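Side-chain contact in alanine racemase (Enterococcus faecalis, PDB 3E6E), which is a two-domain enzyme of the alanine racemase family, with an N-terminal TIM-barrel domain and a C-terminal beta-rich domain: residues A[153-156]-A[162-165]. The protein carries 1 engineered substitution. Sequence-based numbering, arbitrary orientation.
Sequences RFVQ and LWEG
Val155 holds CG1 anti to its backbone N (chi1 167°), and this aims the methyl at Trp163. The torsion of Trp163 itself sets CG anti to the backbone N as well (chi1 -175°), which carries the indole alongside Gln156. Val155 CG1 then lies 3.4 Å from Trp163 CB, and 3.9 Å from Trp163 N. The valine comes in nearly perpendicular to the tryptophan side chain, with the methyl set against the base of the tryptophan rather than its far end. Gln156 uses a different approach. Its chain is extended beyond CG and runs beside the indole in the same direction. Gln156 CG is 4.0 Å from Trp163 CE3. Gln156 NE2 comes to 3.7 Å from Trp163 CZ3. The amide plane stands at 84° to the ring plane, so the two flat groups are not stacked. Thus the valine meets the root of the tryptophan and the glutamine meets the CE3-CZ3 side of its indole.

The contact joins helix 145-158 to the loop that leads into strand 165-167. Strand 129-132, helix 145-158 and strand 165-167 form a beta-alpha-beta unit of the (beta/alpha)8 barrel, and the contact lies at its alpha-to-beta loop. Val155 also packs on Leu112 of helix 109-117 and on Val129 of strand 129-132, while Trp163 touches Leu131 of that strand and Pro199. Next to Trp163, Glu164 turns to other partners: a salt bridge to Arg128 and hydrogen bonds to Ser103 and His130.

No hydrogen bond links 153-156 to 162-165. The contact is modest, burying 165 Å² in all. It is held mainly by apolar packing of the buried Val155 on Trp163 CB, and the chain of the exposed Gln156 adds nonbonded contact at the margin.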
ATOM      1  N   ARG A 153      27.799   0.731 -30.909  1.00 40.05           N
ATOM      2  CA  ARG A 153      29.002   0.193 -31.537  1.00 40.70           C
ATOM      3  C   ARG A 153      29.797  -0.653 -30.556  1.00 39.83           C
ATOM      4  O   ARG A 153      30.529  -1.560 -30.946  1.00 40.58           O
ATOM      5  CB  ARG A 153      29.875   1.330 -32.073  1.00 43.02           C
ATOM      6  CG  ARG A 153      30.787   0.921 -33.216  1.00 45.95           C
ATOM      7  CD  ARG A 153      31.379   2.146 -33.891  1.00 47.74           C
ATOM      8  NE  ARG A 153      32.272   2.873 -32.995  1.00 50.07           N
ATOM      9  CZ  ARG A 153      33.412   2.383 -32.510  1.00 50.92           C
ATOM     10  NH1 ARG A 153      33.812   1.156 -32.832  1.00 49.32           N
ATOM     11  NH2 ARG A 153      34.162   3.127 -31.708  1.00 51.83           N
ATOM     12  N   PHE A 154      29.641  -0.360 -29.274  1.00 38.29           N
ATOM     13  CA  PHE A 154      30.357  -1.105 -28.261  1.00 35.74           C
ATOM     14  C   PHE A 154      29.689  -2.448 -28.063  1.00 34.46           C
ATOM     15  O   PHE A 154      30.332  -3.484 -28.121  1.00 34.36           O
ATOM     16  CB  PHE A 154      30.380  -0.317 -26.950  1.00 34.64           C
ATOM     17  CG  PHE A 154      31.157  -0.984 -25.859  1.00 34.06           C
ATOM     18  CD1 PHE A 154      30.598  -2.021 -25.122  1.00 35.17           C
ATOM     19  CD2 PHE A 154      32.457  -0.585 -25.572  1.00 33.74           C
ATOM     20  CE1 PHE A 154      31.327  -2.651 -24.107  1.00 36.94           C
ATOM     21  CE2 PHE A 154      33.198  -1.208 -24.562  1.00 33.84           C
ATOM     22  CZ  PHE A 154      32.635  -2.240 -23.829  1.00 35.51           C
ATOM     23  N   VAL A 155      28.384  -2.423 -27.837  1.00 34.01           N
ATOM     24  CA  VAL A 155      27.631  -3.643 -27.619  1.00 32.69           C
ATOM     25  C   VAL A 155      27.733  -4.615 -28.782  1.00 33.01           C
ATOM     26  O   VAL A 155      27.926  -5.812 -28.574  1.00 32.50           O
ATOM     27  CB  VAL A 155      26.165  -3.316 -27.349  1.00 31.92           C
ATOM     28  CG1 VAL A 155      25.325  -4.574 -27.427  1.00 30.35           C
ATOM     29  CG2 VAL A 155      26.043  -2.677 -25.980  1.00 31.27           C
ATOM     30  N   GLN A 156      27.597  -4.105 -30.003  1.00 33.48           N
ATOM     31  CA  GLN A 156      27.694  -4.949 -31.192  1.00 33.68           C
ATOM     32  C   GLN A 156      29.087  -5.550 -31.271  1.00 33.85           C
ATOM     33  O   GLN A 156      29.323  -6.529 -31.979  1.00 34.71           O
ATOM     34  CB  GLN A 156      27.470  -4.136 -32.462  1.00 33.34           C
ATOM     35  CG  GLN A 156      26.095  -3.567 -32.633  1.00 33.61           C
ATOM     36  CD  GLN A 156      25.974  -2.825 -33.943  1.00 34.82           C
ATOM     37  OE1 GLN A 156      26.728  -1.880 -34.199  1.00 35.25           O
ATOM     38  NE2 GLN A 156      25.033  -3.247 -34.788  1.00 32.37           N
ATOM     39  N   LEU A 162      24.182  -8.837 -26.793  1.00 28.46           N
ATOM     40  CA  LEU A 162      23.354  -9.145 -27.951  1.00 27.27           C
ATOM     41  C   LEU A 162      22.693  -7.888 -28.508  1.00 27.19           C
ATOM     42  O   LEU A 162      22.603  -7.708 -29.722  1.00 27.58           O
ATOM     43  CB  LEU A 162      22.288 -10.182 -27.590  1.00 25.34           C
ATOM     44  CG  LEU A 162      21.188 -10.416 -28.626  1.00 24.45           C
ATOM     45  CD1 LEU A 162      21.791 -10.705 -29.993  1.00 21.13           C
ATOM     46  CD2 LEU A 162      20.270 -11.547 -28.191  1.00 22.42           C
ATOM     47  N   TRP A 163      22.235  -7.020 -27.611  1.00 26.28           N
ATOM     48  CA  TRP A 163      21.475  -5.840 -28.006  1.00 27.20           C
ATOM     49  C   TRP A 163      20.123  -6.056 -28.678  1.00 26.96           C
ATOM     50  O   TRP A 163      19.990  -5.893 -29.892  1.00 28.06           O
ATOM     51  CB  TRP A 163      22.305  -4.953 -28.935  1.00 26.58           C
ATOM     52  CG  TRP A 163      21.638  -3.658 -29.281  1.00 26.92           C
ATOM     53  CD1 TRP A 163      20.886  -2.874 -28.452  1.00 27.45           C
ATOM     54  CD2 TRP A 163      21.661  -2.990 -30.548  1.00 28.34           C
ATOM     55  NE1 TRP A 163      20.441  -1.763 -29.127  1.00 28.70           N
ATOM     56  CE2 TRP A 163      20.904  -1.809 -30.416  1.00 28.64           C
ATOM     57  CE3 TRP A 163      22.248  -3.271 -31.787  1.00 28.37           C
ATOM     58  CZ2 TRP A 163      20.718  -0.916 -31.470  1.00 27.31           C
ATOM     59  CZ3 TRP A 163      22.063  -2.383 -32.830  1.00 27.60           C
ATOM     60  CH2 TRP A 163      21.305  -1.221 -32.665  1.00 26.58           C
ATOM     61  N   GLU A 164      19.123  -6.421 -27.882  1.00 26.12           N
ATOM     62  CA  GLU A 164      17.837  -6.814 -28.395  1.00 25.61           C
ATOM     63  C   GLU A 164      17.077  -5.617 -28.906  1.00 24.90           C
ATOM     64  O   GLU A 164      16.196  -5.763 -29.752  1.00 26.06           O
ATOM     65  CB  GLU A 164      17.042  -7.500 -27.299  1.00 27.59           C
ATOM     66  CG  GLU A 164      16.547  -8.860 -27.677  1.00 27.98           C
ATOM     67  CD  GLU A 164      15.994  -9.588 -26.491  1.00 29.02           C
ATOM     68  OE1 GLU A 164      14.981  -9.114 -25.927  1.00 27.36           O
ATOM     69  OE2 GLU A 164      16.587 -10.625 -26.119  1.00 30.59           O
ATOM     70  N   GLY A 165      17.395  -4.429 -28.399  1.00 23.18           N
ATOM     71  CA  GLY A 165      16.681  -3.260 -28.883  1.00 22.52           C
ATOM     72  C   GLY A 165      17.009  -1.909 -28.290  1.00 21.98           C
ATOM     73  O   GLY A 165      17.847  -1.785 -27.404  1.00 23.18           O
TER